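Local coordinates for trwC protein (Escherichia coli, PDB 1OMH), which nicks the plasmid origin of transfer in a site- and strand-specific way and processes the DNA during bacterial conjugation, through its N-terminal relaxase domain, at a contact of chain A with DNA. Sequence-based numbering; all coordinates share one arbitrary frame.

Contact 1: a contact of chain A with DNA. Residues 6, 81, 182-183, 186. With nucleotides of chain B.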
loop_
_atom_site.group_PDB
_atom_site.type_symbol
_atom_site.label_atom_id
_atom_site.label_comp_id
_atom_site.label_asym_id
_atom_site.label_seq_id
_atom_site.Cartn_x
_atom_site.Cartn_y
_atom_site.Cartn_z
ATOM N N VAL A 6 1.007 3.686 10.489
ATOM C CA VAL A 6 -0.076 3.741 11.459
ATOM C C VAL A 6 -0.694 5.129 11.294
ATOM O O VAL A 6 -0.001 6.134 11.417
ATOM C CB VAL A 6 0.447 3.586 12.885
ATOM C CG1 VAL A 6 -0.698 3.760 13.877
ATOM C CG2 VAL A 6 1.096 2.215 13.048
ATOM N N ARG A 81 -5.867 6.555 16.959
ATOM C CA ARG A 81 -5.519 5.890 15.719
ATOM C C ARG A 81 -6.776 5.657 14.911
ATOM O O ARG A 81 -7.787 5.201 15.437
ATOM C CB ARG A 81 -4.801 4.576 16.033
ATOM C CG ARG A 81 -3.429 4.810 16.639
ATOM C CD ARG A 81 -2.770 3.526 17.124
ATOM N NE ARG A 81 -1.398 3.783 17.554
ATOM C CZ ARG A 81 -0.538 2.844 17.929
ATOM N NH1 ARG A 81 -0.909 1.570 17.932
ATOM N NH2 ARG A 81 0.697 3.181 18.282
ATOM N N ASN A 182 -3.063 -4.121 16.262
ATOM C CA ASN A 182 -2.344 -4.311 14.999
ATOM C C ASN A 182 -1.018 -5.057 15.042
ATOM O O ASN A 182 -0.418 -5.323 13.996
ATOM C CB ASN A 182 -2.109 -2.948 14.324
ATOM C CG ASN A 182 -1.130 -2.067 15.093
ATOM O OD1 ASN A 182 -0.208 -2.562 15.748
ATOM N ND2 ASN A 182 -1.314 -0.751 14.998
ATOM N N ASP A 183 -0.565 -5.392 16.244
ATOM C CA ASP A 183 0.708 -6.078 16.438
ATOM C C ASP A 183 1.047 -7.125 15.395
ATOM O O ASP A 183 2.049 -7.002 14.684
ATOM C CB ASP A 183 0.742 -6.724 17.824
ATOM C CG ASP A 183 0.757 -5.701 18.932
ATOM O OD1 ASP A 183 0.203 -4.592 18.730
ATOM O OD2 ASP A 183 1.306 -6.004 20.009
ATOM N N VAL A 186 1.338 -5.494 11.742
ATOM C CA VAL A 186 2.509 -4.625 11.612
ATOM C C VAL A 186 3.819 -5.418 11.597
ATOM O O VAL A 186 4.644 -5.255 10.695
ATOM C CB VAL A 186 2.567 -3.587 12.762
ATOM C CG1 VAL A 186 3.868 -2.785 12.692
ATOM C CG2 VAL A 186 1.378 -2.657 12.675
ATOM P P DG B 17 5.885 5.200 21.382
ATOM O OP1 DG B 17 6.965 5.857 22.158
ATOM O OP2 DG B 17 5.383 5.839 20.145
ATOM O "O5'" DG B 17 6.372 3.728 21.009
ATOM C "C5'" DG B 17 7.276 3.007 21.851
ATOM C "C4'" DG B 17 7.327 1.559 21.421
ATOM O "O4'" DG B 17 5.981 1.045 21.448
ATOM C "C3'" DG B 17 7.815 1.355 19.984
ATOM O "O3'" DG B 17 9.100 0.719 20.084
ATOM C "C2'" DG B 17 6.993 0.176 19.497
ATOM C "C1'" DG B 17 5.812 0.108 20.413
ATOM N N9 DG B 17 4.477 0.226 19.853
ATOM C C8 DG B 17 3.794 1.330 19.396
ATOM N N7 DG B 17 2.559 1.055 19.064
ATOM C C5 DG B 17 2.445 -0.312 19.290
ATOM C C6 DG B 17 1.347 -1.193 19.122
ATOM O O6 DG B 17 0.198 -0.937 18.726
ATOM N N1 DG B 17 1.688 -2.502 19.473
ATOM C C2 DG B 17 2.923 -2.906 19.926
ATOM N N2 DG B 17 3.078 -4.203 20.215
ATOM N N3 DG B 17 3.941 -2.095 20.083
ATOM C C4 DG B 17 3.631 -0.827 19.752
ATOM P P DT B 18 9.901 0.267 18.758
ATOM O OP1 DT B 18 11.076 -0.477 19.277
ATOM O OP2 DT B 18 10.109 1.471 17.912
ATOM O "O5'" DT B 18 8.931 -0.745 17.979
ATOM C "C5'" DT B 18 8.887 -2.142 18.315
ATOM C "C4'" DT B 18 7.818 -2.871 17.524
ATOM O "O4'" DT B 18 6.527 -2.221 17.679
ATOM C "C3'" DT B 18 8.092 -2.900 16.010
ATOM O "O3'" DT B 18 8.316 -4.295 15.708
ATOM C "C2'" DT B 18 6.708 -2.850 15.379
ATOM C "C1'" DT B 18 5.787 -2.459 16.506
ATOM N N1 DT B 18 4.647 -1.543 16.359
ATOM C C2 DT B 18 3.412 -2.162 16.340
ATOM O O2 DT B 18 3.265 -3.367 16.480
ATOM N N3 DT B 18 2.352 -1.323 16.154
ATOM C C4 DT B 18 2.386 0.045 15.999
ATOM O O4 DT B 18 1.334 0.663 15.837
ATOM C C5 DT B 18 3.709 0.640 16.047
ATOM C C7 DT B 18 3.839 2.126 15.893
ATOM C C6 DT B 18 4.764 -0.173 16.225
HETATM O O HOH W 1 -2.270 -2.082 18.179
#
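Arg81 reaches the Hoogsteen edge of DG17 with CG anti to its carbonyl carbon (chi1 -69°) and a chain stretched from CG to NE, which carries the guanidinium out from strand 81-89. In Asn182, CG sits between the backbone N and the carbonyl carbon (chi1 68°), which brings OD1 and ND2 to the Watson-Crick edge of DT18. Both belong to the relaxase domain of TrwC, a conjugative relaxase of the HUH family, here reading two unpaired bases of the origin of transfer. The guanidinium meets the guanine end-on and almost coplanar with its two acceptors: Arg81 NH1 gives a hydrogen bond to O6 of DG17 (2.9 Å), and Arg81 NH2 gives a nearly straight one to N7. Across the base, Asp183, the first residue of helix 183-187, takes the Watson-Crick edge. Asp183 OD1 accepts from N1 of DG17 at 2.7 Å and Asp183 OD2 from the exocyclic amine N2 at 2.5 Å, both approaching from above the carboxylate plane. The acceptors O6 and N7 together with the donors N1 and N2 form a pattern that fits guanine; an adenine would probably set its amino group against Arg81 and lack the donors that Asp183 accepts from. Asn182 addresses the Watson-Crick edge of DT18 in both senses. N3 of DT18 donates to Asn182 OD1 (2.9 Å), the donor tilted 26° from the carbonyl plane, while Asn182 ND2 donates to O4 of DT18 at 3.1 Å. A water links the backbone N of Asn182 to O6 of DG17, so neighbouring bases share this residue. Two valines pack against the thymine, both on the face opposite DG17: CG1 of Val186 lies 3.7 Å from C2 of DT18, and CG2 of Val6, from strand 2-8, lies 3.9 Å from C4 of DT18.

Contact 2: a contact of chain A with DNA. Residues 154, 235, 262, 266. With nucleotides of chain B.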
loop_
_atom_site.group_PDB
_atom_site.type_symbol
_atom_site.label_atom_id
_atom_site.label_comp_id
_atom_site.label_asym_id
_atom_site.label_seq_id
_atom_site.Cartn_x
_atom_site.Cartn_y
_atom_site.Cartn_z
ATOM N N ARG A 154 4.963 10.495 -7.189
ATOM C CA ARG A 154 4.958 11.925 -6.915
ATOM C C ARG A 154 5.693 12.699 -8.006
ATOM O O ARG A 154 5.592 13.923 -8.074
ATOM C CB ARG A 154 5.603 12.219 -5.554
ATOM C CG ARG A 154 4.830 11.674 -4.355
ATOM C CD ARG A 154 3.391 12.166 -4.351
ATOM N NE ARG A 154 2.672 11.774 -3.141
ATOM C CZ ARG A 154 2.761 12.402 -1.970
ATOM N NH1 ARG A 154 2.069 11.958 -0.929
ATOM N NH2 ARG A 154 3.529 13.481 -1.838
ATOM N N ARG A 235 11.890 9.440 -8.415
ATOM C CA ARG A 235 11.952 9.546 -6.958
ATOM C C ARG A 235 13.193 8.839 -6.415
ATOM O O ARG A 235 13.856 9.346 -5.511
ATOM C CB ARG A 235 10.675 8.989 -6.321
ATOM C CG ARG A 235 9.456 9.889 -6.531
ATOM C CD ARG A 235 9.561 11.172 -5.699
ATOM N NE ARG A 235 9.539 10.862 -4.274
ATOM C CZ ARG A 235 10.457 11.265 -3.399
ATOM N NH1 ARG A 235 11.482 12.006 -3.800
ATOM N NH2 ARG A 235 10.354 10.911 -2.125
ATOM N N LYS A 262 13.863 10.787 2.007
ATOM C CA LYS A 262 12.637 10.460 1.287
ATOM C C LYS A 262 11.537 11.508 1.381
ATOM O O LYS A 262 10.869 11.803 0.391
ATOM C CB LYS A 262 12.091 9.116 1.772
ATOM C CG LYS A 262 13.003 7.953 1.457
ATOM C CD LYS A 262 12.406 6.642 1.918
ATOM C CE LYS A 262 13.340 5.492 1.604
ATOM N NZ LYS A 262 12.631 4.201 1.760
ATOM N N ARG A 266 10.580 14.898 -1.515
ATOM C CA ARG A 266 9.291 14.539 -2.095
ATOM C C ARG A 266 8.362 15.688 -2.465
ATOM O O ARG A 266 8.012 16.515 -1.625
ATOM C CB ARG A 266 8.569 13.592 -1.137
ATOM C CG ARG A 266 7.369 12.882 -1.726
ATOM C CD ARG A 266 7.082 11.614 -0.936
ATOM N NE ARG A 266 6.602 11.888 0.412
ATOM C CZ ARG A 266 6.722 11.044 1.432
ATOM N NH1 ARG A 266 7.318 9.871 1.261
ATOM N NH2 ARG A 266 6.235 11.366 2.620
ATOM P P DT B 25 7.454 8.454 -2.333
ATOM O OP1 DT B 25 7.254 9.463 -3.404
ATOM O OP2 DT B 25 8.536 8.655 -1.336
ATOM O "O5'" DT B 25 6.098 8.293 -1.511
ATOM C "C5'" DT B 25 4.913 7.796 -2.142
ATOM C "C4'" DT B 25 3.981 7.187 -1.118
ATOM O "O4'" DT B 25 4.577 5.994 -0.566
ATOM C "C3'" DT B 25 3.744 8.095 0.082
ATOM O "O3'" DT B 25 2.577 8.875 -0.164
ATOM C "C2'" DT B 25 3.476 7.126 1.216
ATOM C "C1'" DT B 25 4.202 5.852 0.800
ATOM N N1 DT B 25 5.410 5.514 1.586
ATOM C C2 DT B 25 5.233 4.896 2.810
ATOM O O2 DT B 25 4.134 4.649 3.287
ATOM N N3 DT B 25 6.399 4.577 3.462
ATOM C C4 DT B 25 7.690 4.815 3.032
ATOM O O4 DT B 25 8.641 4.466 3.730
ATOM C C5 DT B 25 7.800 5.478 1.749
ATOM C C7 DT B 25 9.159 5.779 1.198
ATOM C C6 DT B 25 6.671 5.791 1.104
HETATM O O HOH W 2 6.130 8.536 -5.431
HETATM O O HOH W 3 11.237 4.194 3.815
#
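The guanidinium of Arg235 lies edge-on to the phosphate of DT25, with the phosphorus and the carbonyl carbon of Lys262 at its rim and CA of Arg266 over one face, offset toward the edge. The guanidinium of Arg266 also turns an edge to the phosphate, OP2 lying in its plane, while C3' of the DT25 deoxyribose sits above one face near the rim. Arg235 grips the phosphate side-on: its NE donates to OP1 of DT25 at 2.8 Å, almost straight, and its NH2 to OP2 of DT25 at 3.0 Å. Bends at chi2 and chi3 fold its chain back from helix 234-246 and present NE together with NH2. Arg235 NH2 also donates to the backbone O of Lys262 (2.7 Å), on a lone pair in the carbonyl plane, which helps fix the guanidinium's rotation. OP2 of DT25 takes a second bond from NH1 of Arg266 (3.1 Å), so two arginines share one oxygen and probably offset the phosphate charge. A lysine in place of Arg235 is likely to lose the paired grip on OP1 and OP2 and leave the Lys262 carbonyl without this donor. Arg154 contributes its backbone N through a water to OP1, and its NH1 approaches the terminal O3' of DT25 at 3.2 Å. The aliphatic chain of Lys262 packs CD against the methyl C7 of DT25 (3.4 Å), and its NZ reaches O4 through another water. The phosphate grip is largely indifferent to sequence, while Lys262 adds some contact with the base; the site holds the modelled 3' end of the DNA on the relaxase domain, probably helping to position it for processing.

About 24 Å separates the C-alpha centres of contact 1 and contact 2, which share no residue and no secondary-structure element. Both hold the same DNA strand, chain B, at nucleotides seven or eight positions apart. Contact 1 draws on strands 2-8 and 81-89, helix 183-187 and the loop residue just before it, and reads base identity; contact 2 uses helices 234-246 and 255-264, the loop after the second, and the loop between strands 145-152 and 158-167, and holds mainly backbone. One relaxase domain thus combines sequence reading with a grip on the 3' end, probably setting the register of the single strand.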